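Local coordinates for calcium uptake protein 3, mitochondrial (Homo sapiens, PDB 6AGI) that senses mitochondrial calcium through EF-hands and, as a disulfide-linked heterodimer with MICU1, regulates the mitochondrial calcium uniporter channel, at residues D260-L265 and F349-V354; Q301-L306 and K363-I368; I323-F328 and K356-S361. All coordinates share one frame; numbering follows the deposited sequence.

All three contacts lie in the C-terminal part of the chain and converge on the calcium loop of EF-hand 3. Starting from the N-terminal side, helix 258-265 opens contact 1, which closes only at 349-354, the end of helix 342-352 and the start of the calcium loop. The end of helix 293-304 opens contact 2, closed by 363-368 beyond that loop, so contacts 1 and 2 cross. Contact 3 pairs strand 323-324 with strand 359-360; it is nested inside contact 2 and crosses contact 1. Together they tie the calcium loop to its partner strand and to helices 258-265 and 293-304, with Asp353, Asp357, Gln359 and Glu364 binding one calcium ion.

Contact 1: residues D260-L265 and F349-V354; sequences DFAHIL and FKIFDV. With CA (calcium ion), chain G.
Ile351 and Phe261 meet at about a right angle, the terminal methyl CD1 of the isoleucine coming to 3.8 Å from CD2 of the phenylalanine ring on an oblique approach. The branched chain serves as a wedge: CG1 is anti to the carbonyl carbon (chi1 -67°) and the chain then continues extended to CD1, while CG2, anti to the backbone N, is the second branch to reach the other helix. Both branches reach Ala262, whose CB is 4.0 Å from Ile351 CD1 and 4.1 Å from Ile351 CG2. A small residue suits this place because the backbones are near each other here, the CA atoms of Ala262 and Ile351 being 6.9 Å apart. One turn along the first helix from Phe261, Leu265 crosses Phe352 obliquely and sets its CD1 3.9 Å from Phe352 CZ. That same methyl also lies over a face of the Phe261 ring, toward its rim, much as Ile351 CG2 lies over a face of the Phe352 ring. Within each segment an aliphatic group thus lies over a ring, the same groups take part in the contact across, and the join is wholly apolar and buried. Directly after Phe352 the chain leaves helical geometry at Asp353, whose OD1 binds the calcium ion at 2.4 Å, so this packing borders the first ligand of the EF-hand 3 loop. Around the contact, helix 274-284 touches Ala262 and Ile351 through Val281, and Ile351 also meets Phe277. Helix 293-304 supplies Phe299, edge-to-face with Phe261, and Phe300 against Leu265, while Phe352 rests on Leu360 of strand 359-360.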
loop_
_atom_site.group_PDB
_atom_site.type_symbol
_atom_site.label_atom_id
_atom_site.label_comp_id
_atom_site.label_asym_id
_atom_site.label_seq_id
_atom_site.Cartn_x
_atom_site.Cartn_y
_atom_site.Cartn_z
ATOM N N ASP B 260 17.522 -21.706 -3.490
ATOM C CA ASP B 260 16.657 -21.681 -2.304
ATOM C C ASP B 260 16.072 -20.290 -2.042
ATOM O O ASP B 260 14.909 -20.165 -1.640
ATOM C CB ASP B 260 17.413 -22.157 -1.061
ATOM C CG ASP B 260 17.903 -23.594 -1.166
ATOM O OD1 ASP B 260 17.103 -24.471 -1.574
ATOM O OD2 ASP B 260 19.082 -23.854 -0.799
ATOM N N PHE B 261 16.857 -19.233 -2.258
ATOM C CA PHE B 261 16.302 -17.885 -2.180
ATOM C C PHE B 261 15.050 -17.772 -3.041
ATOM O O PHE B 261 13.948 -17.525 -2.538
ATOM C CB PHE B 261 17.343 -16.864 -2.636
ATOM C CG PHE B 261 16.932 -15.449 -2.374
ATOM C CD1 PHE B 261 16.389 -15.095 -1.146
ATOM C CD2 PHE B 261 17.024 -14.485 -3.363
ATOM C CE1 PHE B 261 15.984 -13.788 -0.893
ATOM C CE2 PHE B 261 16.611 -13.178 -3.117
ATOM C CZ PHE B 261 16.092 -12.833 -1.879
ATOM N N ALA B 262 15.208 -18.006 -4.345
ATOM C CA ALA B 262 14.086 -17.895 -5.269
ATOM C C ALA B 262 12.945 -18.813 -4.851
ATOM O O ALA B 262 11.765 -18.427 -4.901
ATOM C CB ALA B 262 14.555 -18.218 -6.689
ATOM N N HIS B 263 13.286 -20.022 -4.396
ATOM C CA HIS B 263 12.258 -20.973 -3.991
ATOM C C HIS B 263 11.407 -20.402 -2.869
ATOM O O HIS B 263 10.180 -20.528 -2.902
ATOM C CB HIS B 263 12.899 -22.305 -3.585
ATOM C CG HIS B 263 12.024 -23.178 -2.733
ATOM N ND1 HIS B 263 10.864 -23.759 -3.199
ATOM C CD2 HIS B 263 12.153 -23.577 -1.444
ATOM C CE1 HIS B 263 10.312 -24.474 -2.232
ATOM N NE2 HIS B 263 11.075 -24.379 -1.157
ATOM N N ILE B 264 12.041 -19.786 -1.860
ATOM C CA ILE B 264 11.302 -19.092 -0.801
ATOM C C ILE B 264 10.478 -17.948 -1.383
ATOM O O ILE B 264 9.322 -17.722 -0.991
ATOM C CB ILE B 264 12.261 -18.572 0.284
ATOM C CG1 ILE B 264 12.955 -19.725 1.011
ATOM C CG2 ILE B 264 11.505 -17.722 1.274
ATOM C CD1 ILE B 264 14.094 -19.250 1.906
ATOM N N LEU B 265 11.068 -17.206 -2.329
ATOM C CA LEU B 265 10.387 -16.072 -2.952
ATOM C C LEU B 265 9.073 -16.466 -3.609
ATOM O O LEU B 265 8.140 -15.662 -3.652
ATOM C CB LEU B 265 11.284 -15.420 -3.997
ATOM C CG LEU B 265 12.395 -14.582 -3.408
ATOM C CD1 LEU B 265 13.113 -13.800 -4.501
ATOM C CD2 LEU B 265 11.727 -13.708 -2.421
ATOM N N PHE B 349 17.637 -9.407 -10.056
ATOM C CA PHE B 349 17.487 -9.204 -11.495
ATOM C C PHE B 349 17.581 -10.526 -12.253
ATOM O O PHE B 349 16.749 -10.810 -13.121
ATOM C CB PHE B 349 18.500 -8.180 -12.010
ATOM C CG PHE B 349 17.999 -6.770 -11.921
ATOM C CD1 PHE B 349 17.517 -6.268 -10.714
ATOM C CD2 PHE B 349 17.928 -5.967 -13.052
ATOM C CE1 PHE B 349 17.036 -4.974 -10.617
ATOM C CE2 PHE B 349 17.442 -4.665 -12.968
ATOM C CZ PHE B 349 16.992 -4.173 -11.743
ATOM N N LYS B 350 18.565 -11.367 -11.920
ATOM C CA LYS B 350 18.670 -12.640 -12.627
ATOM C C LYS B 350 17.491 -13.566 -12.322
ATOM O O LYS B 350 17.145 -14.425 -13.138
ATOM C CB LYS B 350 19.994 -13.329 -12.284
ATOM C CG LYS B 350 21.068 -13.298 -13.398
ATOM C CD LYS B 350 21.518 -11.894 -13.818
ATOM C CE LYS B 350 22.710 -11.963 -14.783
ATOM N NZ LYS B 350 22.580 -13.032 -15.828
ATOM N N ILE B 351 16.858 -13.413 -11.164
ATOM C CA ILE B 351 15.680 -14.216 -10.865
ATOM C C ILE B 351 14.479 -13.748 -11.688
ATOM O O ILE B 351 13.816 -14.553 -12.348
ATOM C CB ILE B 351 15.392 -14.194 -9.354
ATOM C CG1 ILE B 351 16.502 -14.910 -8.597
ATOM C CG2 ILE B 351 14.071 -14.857 -9.031
ATOM C CD1 ILE B 351 16.409 -14.707 -7.108
ATOM N N PHE B 352 14.213 -12.434 -11.711
ATOM C CA PHE B 352 12.972 -11.903 -12.283
ATOM C C PHE B 352 13.076 -11.334 -13.697
ATOM O O PHE B 352 12.034 -11.126 -14.332
ATOM C CB PHE B 352 12.386 -10.793 -11.400
ATOM C CG PHE B 352 12.030 -11.232 -10.019
ATOM C CD1 PHE B 352 10.776 -11.752 -9.750
ATOM C CD2 PHE B 352 12.944 -11.130 -8.989
ATOM C CE1 PHE B 352 10.429 -12.156 -8.467
ATOM C CE2 PHE B 352 12.611 -11.528 -7.705
ATOM C CZ PHE B 352 11.350 -12.041 -7.441
ATOM N N ASP B 353 14.271 -11.013 -14.183
ATOM C CA ASP B 353 14.369 -10.371 -15.490
ATOM C C ASP B 353 14.326 -11.492 -16.532
ATOM O O ASP B 353 15.317 -12.171 -16.802
ATOM C CB ASP B 353 15.639 -9.531 -15.574
ATOM C CG ASP B 353 16.098 -9.248 -16.994
ATOM O OD1 ASP B 353 15.257 -9.063 -17.897
ATOM O OD2 ASP B 353 17.331 -9.224 -17.194
ATOM N N VAL B 354 13.085 -11.783 -16.922
ATOM C CA VAL B 354 12.725 -12.782 -17.921
ATOM C C VAL B 354 13.062 -12.350 -19.339
ATOM O O VAL B 354 13.563 -13.134 -20.146
ATOM C CB VAL B 354 11.227 -13.133 -17.850
ATOM C CG1 VAL B 354 10.890 -13.755 -16.504
ATOM C CG2 VAL B 354 10.380 -11.893 -18.098
HETATM CA CA CA G . 13.924 -7.068 -18.152
#

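Contact 2: residues Q301-L306 and K363-I368; sequences QFLNNL and KEFIGI. With CA (calcium ion), chain G.
Leu306 and Ile366 are the residues whose CA atoms come nearest, 7.8 Å apart, where residues 301-306, at the end of the degenerate EF-hand 2, pack on the chain following the EF-hand 3 calcium loop. Two phenylalanines and two leucines make the side-chain contact. Phe302 and Phe365 reach toward each other tip to tip, Phe302 CE2 and Phe365 CE2 being 3.4 Å apart, each at the edge of the other ring and near its plane. With centroids 5.9 Å apart and planes turned by only 21°, the rings meet rim to rim, neither lying over the face of the other. In both residues CG is anti to the backbone N (chi1 161° in Phe302, -170° in Phe365), which starts each ring out toward the facing segment. Leucines flank the meeting point: Leu303 sends CD2 to 4.1 Å from Phe365 CZ, and Leu306 brings CD1 to 4.2 Å from Phe365 CE2, both obliquely to the ring. Phenylalanine suits these two places because a long, flat, apolar group can span the gap while leucine methyls fill in beside it. An alanine in place of Phe365 would probably open a gap there, leaving the tip of Phe302 and the methyls of Leu303 and Leu306 without this partner. Phe365 also meets the ring of Phe352 in helix 342-352, and its neighbour Glu364 binds the calcium ion through OE2 at 2.6 Å. No hydrogen bond crosses between the segments; the join therefore depends on shape and on burial of hydrocarbon, and has little directional chemistry to fix it.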
loop_
_atom_site.group_PDB
_atom_site.type_symbol
_atom_site.label_atom_id
_atom_site.label_comp_id
_atom_site.label_asym_id
_atom_site.label_seq_id
_atom_site.Cartn_x
_atom_site.Cartn_y
_atom_site.Cartn_z
ATOM N N GLN B 301 12.229 -7.136 4.507
ATOM C CA GLN B 301 11.783 -5.826 4.972
ATOM C C GLN B 301 11.313 -4.984 3.796
ATOM O O GLN B 301 10.248 -4.329 3.853
ATOM C CB GLN B 301 12.896 -5.132 5.754
ATOM C CG GLN B 301 12.867 -5.478 7.242
ATOM C CD GLN B 301 14.190 -5.234 7.941
ATOM O OE1 GLN B 301 15.110 -4.627 7.385
ATOM N NE2 GLN B 301 14.305 -5.746 9.161
ATOM N N PHE B 302 12.078 -5.027 2.702
ATOM C CA PHE B 302 11.693 -4.316 1.484
ATOM C C PHE B 302 10.349 -4.813 0.938
ATOM O O PHE B 302 9.499 -4.005 0.514
ATOM C CB PHE B 302 12.796 -4.488 0.446
ATOM C CG PHE B 302 12.357 -4.220 -0.945
ATOM C CD1 PHE B 302 11.963 -2.945 -1.325
ATOM C CD2 PHE B 302 12.274 -5.243 -1.863
ATOM C CE1 PHE B 302 11.529 -2.699 -2.614
ATOM C CE2 PHE B 302 11.831 -5.001 -3.148
ATOM C CZ PHE B 302 11.459 -3.731 -3.529
ATOM N N LEU B 303 10.103 -6.133 0.989
ATOM C CA LEU B 303 8.799 -6.615 0.523
ATOM C C LEU B 303 7.681 -6.095 1.393
ATOM O O LEU B 303 6.563 -5.897 0.899
ATOM C CB LEU B 303 8.697 -8.137 0.479
ATOM C CG LEU B 303 9.452 -8.800 -0.649
ATOM C CD1 LEU B 303 9.161 -10.300 -0.725
ATOM C CD2 LEU B 303 9.158 -8.056 -1.940
ATOM N N ASN B 304 7.957 -5.826 2.668
ATOM C CA ASN B 304 6.851 -5.249 3.406
ATOM C C ASN B 304 6.709 -3.758 3.164
ATOM O O ASN B 304 5.656 -3.199 3.486
ATOM C CB ASN B 304 6.952 -5.575 4.899
ATOM C CG ASN B 304 6.497 -6.984 5.188
ATOM O OD1 ASN B 304 5.934 -7.641 4.323
ATOM N ND2 ASN B 304 6.708 -7.446 6.393
ATOM N N ASN B 305 7.694 -3.120 2.535
ATOM C CA ASN B 305 7.594 -1.708 2.177
ATOM C C ASN B 305 7.366 -1.545 0.667
ATOM O O ASN B 305 7.758 -0.538 0.036
ATOM C CB ASN B 305 8.855 -0.992 2.632
ATOM C CG ASN B 305 8.715 -0.369 3.990
ATOM O OD1 ASN B 305 9.387 -0.775 4.951
ATOM N ND2 ASN B 305 7.815 0.601 4.099
ATOM N N LEU B 306 6.740 -2.554 0.066
ATOM C CA LEU B 306 6.632 -2.548 -1.383
ATOM C C LEU B 306 5.845 -1.359 -1.917
ATOM O O LEU B 306 6.114 -0.919 -3.041
ATOM C CB LEU B 306 6.002 -3.849 -1.876
ATOM C CG LEU B 306 6.379 -4.053 -3.352
ATOM C CD1 LEU B 306 7.834 -4.432 -3.491
ATOM C CD2 LEU B 306 5.500 -5.094 -4.009
ATOM N N LYS B 363 5.609 -5.302 -14.478
ATOM C CA LYS B 363 4.999 -6.581 -14.145
ATOM C C LYS B 363 6.022 -7.709 -14.096
ATOM O O LYS B 363 5.685 -8.826 -13.700
ATOM C CB LYS B 363 3.840 -6.882 -15.116
ATOM C CG LYS B 363 3.155 -8.270 -14.986
ATOM C CD LYS B 363 3.854 -9.356 -15.838
ATOM C CE LYS B 363 3.493 -10.779 -15.352
ATOM N NZ LYS B 363 4.525 -11.790 -15.737
ATOM N N GLU B 364 7.299 -7.403 -14.296
ATOM C CA GLU B 364 8.314 -8.410 -14.005
ATOM C C GLU B 364 8.550 -8.509 -12.498
ATOM O O GLU B 364 8.786 -9.602 -11.968
ATOM C CB GLU B 364 9.609 -8.096 -14.752
ATOM C CG GLU B 364 9.480 -8.024 -16.253
ATOM C CD GLU B 364 10.736 -8.478 -16.972
ATOM O OE1 GLU B 364 10.729 -9.545 -17.621
ATOM O OE2 GLU B 364 11.728 -7.726 -16.910
ATOM N N PHE B 365 8.504 -7.381 -11.790
ATOM C CA PHE B 365 8.644 -7.430 -10.339
ATOM C C PHE B 365 7.378 -6.982 -9.603
ATOM O O PHE B 365 6.674 -7.817 -9.015
ATOM C CB PHE B 365 9.842 -6.597 -9.847
ATOM C CG PHE B 365 10.138 -6.829 -8.399
ATOM C CD1 PHE B 365 9.986 -8.115 -7.884
ATOM C CD2 PHE B 365 10.449 -5.801 -7.531
ATOM C CE1 PHE B 365 10.215 -8.393 -6.561
ATOM C CE2 PHE B 365 10.677 -6.068 -6.178
ATOM C CZ PHE B 365 10.553 -7.377 -5.698
ATOM N N ILE B 366 7.066 -5.679 -9.617
ATOM C CA ILE B 366 6.042 -5.145 -8.715
ATOM C C ILE B 366 4.675 -5.773 -8.972
ATOM O O ILE B 366 3.977 -6.183 -8.031
ATOM C CB ILE B 366 5.972 -3.612 -8.818
ATOM C CG1 ILE B 366 7.287 -2.975 -8.361
ATOM C CG2 ILE B 366 4.775 -3.061 -8.064
ATOM C CD1 ILE B 366 7.218 -1.440 -8.205
ATOM N N GLY B 367 4.276 -5.860 -10.246
ATOM C CA GLY B 367 2.999 -6.476 -10.575
ATOM C C GLY B 367 2.909 -7.910 -10.099
ATOM O O GLY B 367 1.851 -8.373 -9.663
ATOM N N ILE B 368 4.031 -8.625 -10.147
ATOM C CA ILE B 368 4.031 -10.038 -9.810
ATOM C C ILE B 368 3.892 -10.300 -8.305
ATOM O O ILE B 368 3.454 -11.392 -7.926
ATOM C CB ILE B 368 5.268 -10.688 -10.474
ATOM C CG1 ILE B 368 4.899 -11.075 -11.905
ATOM C CG2 ILE B 368 5.791 -11.888 -9.712
ATOM C CD1 ILE B 368 4.071 -12.338 -12.028
HETATM CA CA CA G . 13.924 -7.068 -18.152
#

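Contact 3: residues I323-F328 and K356-S361; sequences IGQDEF and KDDQLS. With CA (calcium ion), chain G.
Phe328 turns its ring obliquely to Leu360, CE2 of the ring lying 4.4 Å from the leucine CD1, and the same ring meets Phe349 and Phe309 edge-to-face. The Gln325 side chain crosses that of Asp358 at about a right angle, amide and carboxylate planes 74° apart. Strands 323-324 and 359-360 form a short antiparallel pairing consistent with that between the loops of paired EF-hands; of these two segments, 356-361 binds the calcium ion. Ile323 and Leu360 form its hydrogen-bonded pair: Ile323 N gives to Leu360 O at 3.0 Å, and Leu360 N gives to Ile323 O at 2.9 Å. Their side chains lie on one face of the pairing and cross at a slant, with Ile323 CG2 4.0 Å from Leu360 CB. CG2 sits between the backbone N and the carbonyl carbon, since CG1 is anti to the N (chi1 -176°). Beta-branched isoleucine suits an extended strand, and leucine adds a longer apolar reach toward Phe328 in the buried interior. Gly324 precedes helix 325-336 at the N-cap position, with its CA near Gln359 CG. The placing of Asp357 OD1 near Gln359 N fits an Asx turn, though the modelled distance is too short to lean on; the same carboxylate is a calcium ligand. Gln359 joins the site through its backbone, and no acidic side chain is needed at this position: its O binds the calcium ion at 2.1 Å.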
loop_
_atom_site.group_PDB
_atom_site.type_symbol
_atom_site.label_atom_id
_atom_site.label_comp_id
_atom_site.label_asym_id
_atom_site.label_seq_id
_atom_site.Cartn_x
_atom_site.Cartn_y
_atom_site.Cartn_z
ATOM N N ILE B 323 13.556 -0.284 -15.148
ATOM C CA ILE B 323 14.628 0.237 -14.318
ATOM C C ILE B 323 15.878 -0.627 -14.500
ATOM O O ILE B 323 15.796 -1.827 -14.786
ATOM C CB ILE B 323 14.125 0.273 -12.857
ATOM C CG1 ILE B 323 15.148 0.892 -11.921
ATOM C CG2 ILE B 323 13.763 -1.108 -12.405
ATOM C CD1 ILE B 323 15.167 2.388 -11.948
ATOM N N GLY B 324 17.065 -0.005 -14.354
ATOM C CA GLY B 324 18.303 -0.763 -14.270
ATOM C C GLY B 324 18.701 -1.086 -12.827
ATOM O O GLY B 324 18.093 -0.616 -11.868
ATOM N N GLN B 325 19.769 -1.879 -12.672
ATOM C CA GLN B 325 20.059 -2.317 -11.310
ATOM C C GLN B 325 20.580 -1.181 -10.449
ATOM O O GLN B 325 20.310 -1.156 -9.243
ATOM C CB GLN B 325 21.070 -3.474 -11.245
ATOM C CG GLN B 325 20.771 -4.648 -12.145
ATOM C CD GLN B 325 21.778 -5.799 -12.043
ATOM O OE1 GLN B 325 21.732 -6.718 -12.858
ATOM N NE2 GLN B 325 22.599 -5.814 -10.985
ATOM N N ASP B 326 21.247 -0.188 -11.039
ATOM C CA ASP B 326 21.779 0.895 -10.220
ATOM C C ASP B 326 20.660 1.727 -9.602
ATOM O O ASP B 326 20.591 1.896 -8.376
ATOM C CB ASP B 326 22.709 1.771 -11.046
ATOM C CG ASP B 326 24.045 1.122 -11.306
ATOM O OD1 ASP B 326 24.136 0.194 -12.139
ATOM O OD2 ASP B 326 25.020 1.570 -10.680
ATOM N N GLU B 327 19.772 2.269 -10.434
ATOM C CA GLU B 327 18.682 3.046 -9.876
ATOM C C GLU B 327 17.580 2.158 -9.314
ATOM O O GLU B 327 16.707 2.663 -8.599
ATOM C CB GLU B 327 18.143 4.037 -10.922
ATOM C CG GLU B 327 17.228 5.140 -10.315
ATOM C CD GLU B 327 17.942 6.483 -10.027
ATOM O OE1 GLU B 327 19.084 6.701 -10.504
ATOM O OE2 GLU B 327 17.359 7.314 -9.290
ATOM N N PHE B 328 17.613 0.844 -9.564
ATOM C CA PHE B 328 16.774 -0.041 -8.758
ATOM C C PHE B 328 17.252 -0.028 -7.314
ATOM O O PHE B 328 16.456 0.160 -6.382
ATOM C CB PHE B 328 16.771 -1.465 -9.313
ATOM C CG PHE B 328 15.984 -2.448 -8.471
ATOM C CD1 PHE B 328 16.548 -3.048 -7.352
ATOM C CD2 PHE B 328 14.678 -2.761 -8.788
ATOM C CE1 PHE B 328 15.829 -3.941 -6.585
ATOM C CE2 PHE B 328 13.962 -3.649 -8.023
ATOM C CZ PHE B 328 14.538 -4.240 -6.926
ATOM N N LYS B 356 15.325 -10.668 -20.109
ATOM C CA LYS B 356 16.794 -10.742 -20.225
ATOM C C LYS B 356 17.405 -9.481 -20.860
ATOM O O LYS B 356 18.275 -9.566 -21.726
ATOM C CB LYS B 356 17.197 -11.997 -21.039
ATOM C CG LYS B 356 16.385 -13.267 -20.737
ATOM C CD LYS B 356 16.989 -14.141 -19.647
ATOM C CE LYS B 356 16.225 -15.466 -19.488
ATOM N NZ LYS B 356 17.100 -16.656 -19.255
ATOM N N ASP B 357 16.981 -8.299 -20.376
ATOM C CA ASP B 357 17.571 -7.019 -20.766
ATOM C C ASP B 357 18.512 -6.464 -19.711
ATOM O O ASP B 357 19.041 -5.364 -19.888
ATOM C CB ASP B 357 16.498 -5.968 -20.987
ATOM C CG ASP B 357 15.667 -5.754 -19.747
ATOM O OD1 ASP B 357 15.977 -6.418 -18.725
ATOM O OD2 ASP B 357 14.766 -4.883 -19.752
ATOM N N ASP B 358 18.658 -7.165 -18.587
ATOM C CA ASP B 358 19.250 -6.627 -17.362
ATOM C C ASP B 358 18.502 -5.376 -16.897
ATOM O O ASP B 358 19.103 -4.422 -16.396
ATOM C CB ASP B 358 20.747 -6.345 -17.533
ATOM C CG ASP B 358 21.535 -6.605 -16.256
ATOM O OD1 ASP B 358 21.094 -7.481 -15.463
ATOM O OD2 ASP B 358 22.566 -5.925 -16.037
ATOM N N GLN B 359 17.174 -5.382 -17.051
ATOM C CA GLN B 359 16.309 -4.331 -16.516
ATOM C C GLN B 359 14.999 -4.964 -16.058
ATOM O O GLN B 359 14.646 -6.065 -16.481
ATOM C CB GLN B 359 16.034 -3.222 -17.556
ATOM C CG GLN B 359 17.256 -2.387 -17.958
ATOM C CD GLN B 359 16.884 -1.081 -18.641
ATOM O OE1 GLN B 359 17.669 -0.130 -18.657
ATOM N NE2 GLN B 359 15.678 -1.025 -19.204
ATOM N N LEU B 360 14.256 -4.271 -15.199
ATOM C CA LEU B 360 13.015 -4.826 -14.668
ATOM C C LEU B 360 11.840 -3.916 -14.998
ATOM O O LEU B 360 11.888 -2.711 -14.722
ATOM C CB LEU B 360 13.112 -5.033 -13.157
ATOM C CG LEU B 360 13.649 -6.426 -12.854
ATOM C CD1 LEU B 360 14.070 -6.508 -11.417
ATOM C CD2 LEU B 360 12.604 -7.478 -13.170
ATOM N N SER B 361 10.796 -4.492 -15.597
ATOM C CA SER B 361 9.583 -3.770 -15.962
ATOM C C SER B 361 8.555 -3.865 -14.834
ATOM O O SER B 361 8.788 -4.503 -13.808
ATOM C CB SER B 361 9.006 -4.300 -17.276
ATOM O OG SER B 361 8.214 -5.451 -17.063
HETATM CA CA CA G . 13.924 -7.068 -18.152
#